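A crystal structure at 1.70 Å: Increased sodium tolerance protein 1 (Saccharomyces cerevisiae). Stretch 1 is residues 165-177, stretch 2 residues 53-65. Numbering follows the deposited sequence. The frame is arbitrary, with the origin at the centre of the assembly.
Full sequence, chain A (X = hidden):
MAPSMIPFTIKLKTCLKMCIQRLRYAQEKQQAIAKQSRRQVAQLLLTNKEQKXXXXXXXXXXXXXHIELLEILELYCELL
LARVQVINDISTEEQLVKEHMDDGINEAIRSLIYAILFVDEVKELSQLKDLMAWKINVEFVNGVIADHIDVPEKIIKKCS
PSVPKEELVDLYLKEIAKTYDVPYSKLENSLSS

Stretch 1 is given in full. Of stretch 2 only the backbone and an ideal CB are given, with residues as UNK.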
# COMPACT_ATOMS: atom_id res chain seq x y z
N LYS A 165 -5.10 -18.12 3.07
CA LYS A 165 -5.33 -19.55 3.16
C LYS A 165 -4.75 -20.05 4.48
O LYS A 165 -3.81 -19.47 5.01
CB LYS A 165 -4.68 -20.27 1.97
CG LYS A 165 -3.27 -19.85 1.65
CD LYS A 165 -2.87 -20.37 0.27
CE LYS A 165 -3.82 -19.85 -0.80
NZ LYS A 165 -3.52 -20.42 -2.15
N GLU A 166 -5.33 -21.13 5.00
CA GLU A 166 -4.88 -21.69 6.27
C GLU A 166 -3.40 -22.03 6.28
O GLU A 166 -2.76 -21.99 7.34
CB GLU A 166 -5.70 -22.93 6.62
CG GLU A 166 -7.13 -22.62 7.04
CD GLU A 166 -7.19 -21.60 8.16
OE1 GLU A 166 -6.86 -20.42 7.92
OE2 GLU A 166 -7.57 -21.97 9.29
N GLU A 167 -2.84 -22.35 5.12
CA GLU A 167 -1.43 -22.69 5.03
C GLU A 167 -0.56 -21.49 5.41
O GLU A 167 0.47 -21.64 6.07
CB GLU A 167 -1.07 -23.15 3.61
CG GLU A 167 -1.94 -24.27 3.07
CD GLU A 167 -3.25 -23.77 2.48
OE1 GLU A 167 -3.20 -23.04 1.47
OE2 GLU A 167 -4.33 -24.10 3.03
N LEU A 168 -0.99 -20.29 4.99
CA LEU A 168 -0.24 -19.08 5.30
C LEU A 168 -0.41 -18.69 6.76
O LEU A 168 0.53 -18.20 7.39
CB LEU A 168 -0.70 -17.92 4.40
CG LEU A 168 0.05 -16.60 4.59
CD1 LEU A 168 1.53 -16.80 4.36
CD2 LEU A 168 -0.50 -15.56 3.63
N VAL A 169 -1.60 -18.90 7.30
CA VAL A 169 -1.84 -18.60 8.71
C VAL A 169 -0.95 -19.51 9.54
O VAL A 169 -0.31 -19.06 10.49
CB VAL A 169 -3.32 -18.82 9.10
CG1 VAL A 169 -3.49 -18.66 10.60
CG2 VAL A 169 -4.20 -17.83 8.36
N ASP A 170 -0.89 -20.79 9.17
CA ASP A 170 -0.06 -21.74 9.90
C ASP A 170 1.40 -21.34 9.82
O ASP A 170 2.15 -21.46 10.79
CB ASP A 170 -0.21 -23.16 9.34
CG ASP A 170 -1.54 -23.79 9.67
OD1 ASP A 170 -2.20 -23.31 10.63
OD2 ASP A 170 -1.93 -24.76 8.99
N LEU A 171 1.82 -20.86 8.65
CA LEU A 171 3.19 -20.44 8.46
C LEU A 171 3.50 -19.26 9.38
O LEU A 171 4.55 -19.21 10.02
CB LEU A 171 3.45 -20.04 7.00
CG LEU A 171 4.87 -19.59 6.68
CD1 LEU A 171 5.85 -20.71 6.99
CD2 LEU A 171 4.97 -19.20 5.21
N TYR A 172 2.58 -18.30 9.46
CA TYR A 172 2.77 -17.14 10.34
C TYR A 172 2.87 -17.57 11.80
O TYR A 172 3.70 -17.05 12.56
CB TYR A 172 1.62 -16.15 10.18
CG TYR A 172 1.93 -14.98 9.28
CD1 TYR A 172 2.27 -15.17 7.94
CD2 TYR A 172 1.89 -13.67 9.77
CE1 TYR A 172 2.57 -14.09 7.11
CE2 TYR A 172 2.19 -12.58 8.95
CZ TYR A 172 2.53 -12.80 7.62
OH TYR A 172 2.83 -11.73 6.82
N LEU A 173 2.03 -18.51 12.20
CA LEU A 173 2.05 -18.99 13.58
C LEU A 173 3.41 -19.62 13.89
O LEU A 173 3.99 -19.37 14.95
CB LEU A 173 0.93 -20.01 13.80
CG LEU A 173 -0.47 -19.41 13.80
CD1 LEU A 173 -1.52 -20.51 13.69
CD2 LEU A 173 -0.66 -18.59 15.07
N LYS A 174 3.92 -20.42 12.96
CA LYS A 174 5.21 -21.07 13.15
C LYS A 174 6.35 -20.06 13.22
O LYS A 174 7.29 -20.22 14.01
CB LYS A 174 5.47 -22.07 12.03
CG LYS A 174 4.50 -23.24 12.01
CD LYS A 174 4.81 -24.20 10.88
CE LYS A 174 3.79 -25.32 10.82
NZ LYS A 174 4.08 -26.27 9.70
N GLU A 175 6.29 -19.01 12.40
CA GLU A 175 7.36 -18.02 12.42
C GLU A 175 7.28 -17.17 13.69
O GLU A 175 8.30 -16.78 14.26
CB GLU A 175 7.31 -17.16 11.15
CG GLU A 175 7.36 -18.01 9.88
CD GLU A 175 7.54 -17.22 8.60
OE1 GLU A 175 7.03 -16.08 8.52
OE2 GLU A 175 8.16 -17.75 7.66
N ILE A 176 6.07 -16.91 14.17
CA ILE A 176 5.92 -16.15 15.41
C ILE A 176 6.42 -17.01 16.57
O ILE A 176 7.03 -16.51 17.51
CB ILE A 176 4.44 -15.75 15.65
CG1 ILE A 176 4.02 -14.71 14.62
CG2 ILE A 176 4.26 -15.19 17.06
CD1 ILE A 176 2.53 -14.39 14.64
N ALA A 177 6.17 -18.32 16.49
CA ALA A 177 6.62 -19.22 17.55
C ALA A 177 8.15 -19.24 17.62
O ALA A 177 8.73 -19.33 18.70
CB ALA A 177 6.08 -20.62 17.32
N UNK A 53 -5.87 -16.21 18.52
CA UNK A 53 -4.56 -16.13 17.88
C UNK A 53 -4.73 -16.21 16.37
O UNK A 53 -4.08 -15.48 15.61
CB UNK A 53 -3.64 -17.24 18.38
N UNK A 54 -5.63 -17.09 15.93
CA UNK A 54 -5.90 -17.26 14.51
C UNK A 54 -6.43 -15.97 13.91
O UNK A 54 -5.94 -15.50 12.89
CB UNK A 54 -6.90 -18.40 14.28
N UNK A 55 -7.44 -15.39 14.56
CA UNK A 55 -8.03 -14.14 14.09
C UNK A 55 -6.99 -13.04 14.02
O UNK A 55 -6.96 -12.26 13.07
CB UNK A 55 -9.18 -13.71 15.00
N UNK A 56 -6.12 -12.99 15.03
CA UNK A 56 -5.10 -11.96 15.10
C UNK A 56 -4.09 -12.11 13.98
O UNK A 56 -3.59 -11.12 13.43
CB UNK A 56 -4.39 -12.00 16.46
N UNK A 57 -3.77 -13.36 13.63
CA UNK A 57 -2.83 -13.61 12.55
C UNK A 57 -3.44 -13.19 11.22
O UNK A 57 -2.75 -12.61 10.37
CB UNK A 57 -2.43 -15.09 12.51
N UNK A 58 -4.72 -13.46 11.03
CA UNK A 58 -5.37 -13.07 9.78
C UNK A 58 -5.24 -11.56 9.59
O UNK A 58 -4.98 -11.08 8.49
CB UNK A 58 -6.84 -13.49 9.77
N UNK A 59 -5.42 -10.81 10.67
CA UNK A 59 -5.32 -9.36 10.62
C UNK A 59 -3.88 -8.94 10.34
O UNK A 59 -3.62 -8.04 9.55
CB UNK A 59 -5.81 -8.74 11.93
N UNK A 60 -2.94 -9.62 11.00
CA UNK A 60 -1.52 -9.33 10.82
C UNK A 60 -1.10 -9.54 9.36
O UNK A 60 -0.31 -8.76 8.81
CB UNK A 60 -0.68 -10.21 11.75
N UNK A 61 -1.61 -10.60 8.74
CA UNK A 61 -1.29 -10.89 7.35
C UNK A 61 -1.70 -9.72 6.48
O UNK A 61 -0.94 -9.28 5.61
CB UNK A 61 -1.98 -12.17 6.88
N UNK A 62 -2.90 -9.20 6.71
CA UNK A 62 -3.37 -8.06 5.94
C UNK A 62 -2.52 -6.83 6.25
O UNK A 62 -2.20 -6.05 5.36
CB UNK A 62 -4.85 -7.78 6.23
N UNK A 63 -2.16 -6.66 7.52
CA UNK A 63 -1.34 -5.51 7.91
C UNK A 63 0.00 -5.53 7.18
O UNK A 63 0.48 -4.48 6.75
CB UNK A 63 -1.12 -5.50 9.42
N UNK A 64 0.62 -6.70 7.06
CA UNK A 64 1.90 -6.82 6.37
C UNK A 64 1.76 -6.51 4.88
O UNK A 64 2.64 -5.88 4.29
CB UNK A 64 2.47 -8.22 6.56
N UNK A 65 0.67 -6.96 4.27
CA UNK A 65 0.44 -6.70 2.85
C UNK A 65 0.25 -5.20 2.64
O UNK A 65 0.74 -4.63 1.66
CB UNK A 65 -0.77 -7.48 2.34

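Stretch 2 is helical from 53 to 65 and crosses the helix of residues 166-177 almost at right angles, 98° between their directions, with the axes 9.7 Å apart at closest approach. Six residues on each side come within 4.5 Å of the other.

At position 53 the CB points toward stretch 1 but remains 4.7 Å from Leu-173 CD2, so a small or modest apolar side chain would suit. The residue is Ala-53, which adds little, its CB staying about 4.7 Å from Leu-173 CD2.

Position 54 points sideways. Its ideal CB lies 5.0 Å from Val-169 CG1, and the carboxylate of Glu-166 is further along, which would favour a longer side chain carrying a donor: Lys, Arg, Gln or His. It is His-54, with chi1 t. His-54 NE2 donates a hydrogen bond to Glu-166 OE2 (2.8 Å) at the ring edge, while Val-169 CG1 lies over one ring face, 3.9 Å from the ring centroid, in a CH-pi contact. One ring thus serves both a charged and an apolar neighbour.

Position 55 points away and 56 is out of reach, so stretch 1 sets no preference at either; they are Tyr-55 and Arg-56.

Position 57 is the centre of the crossing, its CA 6.4 Å from that of Val-169. The CB points toward stretch 1, with Val-169 CG1 4.2 Å and Tyr-172 CB 4.8 Å from its ideal place, so a compact apolar residue is expected: Val, Ala or perhaps Ile. Val-57 sits as a knob among Val-169, Tyr-172, Leu-173 and Ile-176. Val-57 CG1 approaches Tyr-172 CB to 3.5 Å, and Val-57 CG2 lies 3.6 Å from Leu-173 CD2.

The CB of 58 points away, leaving room for many polar side chains. Glu-58 still brushes the contact, its CG 4.3 Å from Val-169 CG2. Position 59, out of reach, is equally open; Thr-59 turns its OG1 back to Tyr-55 O (3.3 Å).

Position 60 points toward stretch 1, with Tyr-172 CE2 4.7 Å from the ideal CB. Leu, Ile or Met would suit. Leu-60 places CG 3.8 Å from Tyr-172 CE2, near the ring plane, and CD2 4.0 Å from Ile-176 CD1.

At 61 the CB points sideways; its ideal position is 4.6 Å from Tyr-172 CZ and 4.9 Å from Leu-168 CD2, so a branched or long aliphatic chain could reach both. Ile-61 lays CG1 over the face of the Tyr-172 ring, 3.7 Å from its centroid and only 4° off the normal. Ile-61 CD1 reaches Val-169 CG2 (3.9 Å) and Ile-61 CG2 meets Leu-168 CD2 (4.0 Å).

Position 62 points away and 63 is out of reach, so stretch 1 excludes almost nothing and polar residues of many kinds would fit; they are His-62 and Asp-63.

At 64 the CB points toward stretch 1, its ideal position 3.5 Å from Tyr-172 OH, so a short polar side chain, Asp, Asn or Ser, would be apt. Asp-64 accepts a hydrogen bond at OD2 from Tyr-172 OH (2.7 Å). A water donates to the same Tyr-172 OH and to Ile-61 O, both at 2.9 Å.

Position 65, sideways and with nothing within 5.5 Å of its ideal CB, is little constrained; Ile-65 stays clear of stretch 1.

Stretch 2 (53-65) AHYRVETLIHDDI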
# COMPACT_ATOMS: atom_id res chain seq x y z
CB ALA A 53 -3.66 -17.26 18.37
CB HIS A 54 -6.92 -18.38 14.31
CG HIS A 54 -7.05 -18.84 12.89
ND1 HIS A 54 -7.74 -18.13 11.93
CD2 HIS A 54 -6.55 -19.93 12.26
CE1 HIS A 54 -7.67 -18.77 10.78
NE2 HIS A 54 -6.95 -19.86 10.95
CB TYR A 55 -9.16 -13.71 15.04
CG TYR A 55 -10.42 -14.53 14.96
CD1 TYR A 55 -11.30 -14.60 16.04
CD2 TYR A 55 -10.76 -15.22 13.79
CE1 TYR A 55 -12.49 -15.33 15.96
CE2 TYR A 55 -11.95 -15.95 13.70
CZ TYR A 55 -12.80 -16.00 14.79
OH TYR A 55 -13.98 -16.70 14.71
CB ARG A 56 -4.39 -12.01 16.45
CG ARG A 56 -3.68 -10.72 16.81
CD ARG A 56 -4.71 -9.62 17.07
NE ARG A 56 -4.73 -9.22 18.47
CZ ARG A 56 -3.81 -8.45 19.03
NH1 ARG A 56 -2.79 -8.00 18.32
NH2 ARG A 56 -3.91 -8.13 20.32
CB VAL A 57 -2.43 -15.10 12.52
CG1 VAL A 57 -1.69 -15.43 11.23
CG2 VAL A 57 -1.54 -15.40 13.72
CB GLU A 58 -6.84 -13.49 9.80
CG GLU A 58 -7.01 -14.99 9.95
CD GLU A 58 -8.46 -15.43 9.93
OE1 GLU A 58 -9.25 -14.92 10.75
OE2 GLU A 58 -8.80 -16.29 9.09
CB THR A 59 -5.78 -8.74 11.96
OG1 THR A 59 -7.14 -9.11 12.21
CG2 THR A 59 -5.67 -7.22 11.92
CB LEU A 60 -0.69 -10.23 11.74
CG LEU A 60 0.83 -10.20 11.61
CD1 LEU A 60 1.35 -8.78 11.80
CD2 LEU A 60 1.44 -11.14 12.65
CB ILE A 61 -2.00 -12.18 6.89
CG1 ILE A 61 -1.32 -13.38 7.55
CG2 ILE A 61 -1.96 -12.31 5.37
CD1 ILE A 61 -2.05 -14.69 7.36
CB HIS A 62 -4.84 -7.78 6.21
CG HIS A 62 -5.36 -6.57 5.51
ND1 HIS A 62 -5.10 -5.28 5.95
CD2 HIS A 62 -6.05 -6.44 4.35
CE1 HIS A 62 -5.62 -4.42 5.10
NE2 HIS A 62 -6.20 -5.09 4.12
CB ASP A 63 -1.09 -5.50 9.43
CG ASP A 63 -2.35 -5.19 10.23
OD1 ASP A 63 -3.28 -4.57 9.67
OD2 ASP A 63 -2.40 -5.56 11.42
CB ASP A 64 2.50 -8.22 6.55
CG ASP A 64 3.14 -8.42 7.92
OD1 ASP A 64 3.41 -7.41 8.61
OD2 ASP A 64 3.38 -9.59 8.29
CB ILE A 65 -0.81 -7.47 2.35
CG1 ILE A 65 -0.52 -8.97 2.32
CG2 ILE A 65 -1.19 -6.99 0.94
CD1 ILE A 65 -1.74 -9.83 2.09
O HOH W 1 1.10 -11.09 4.56
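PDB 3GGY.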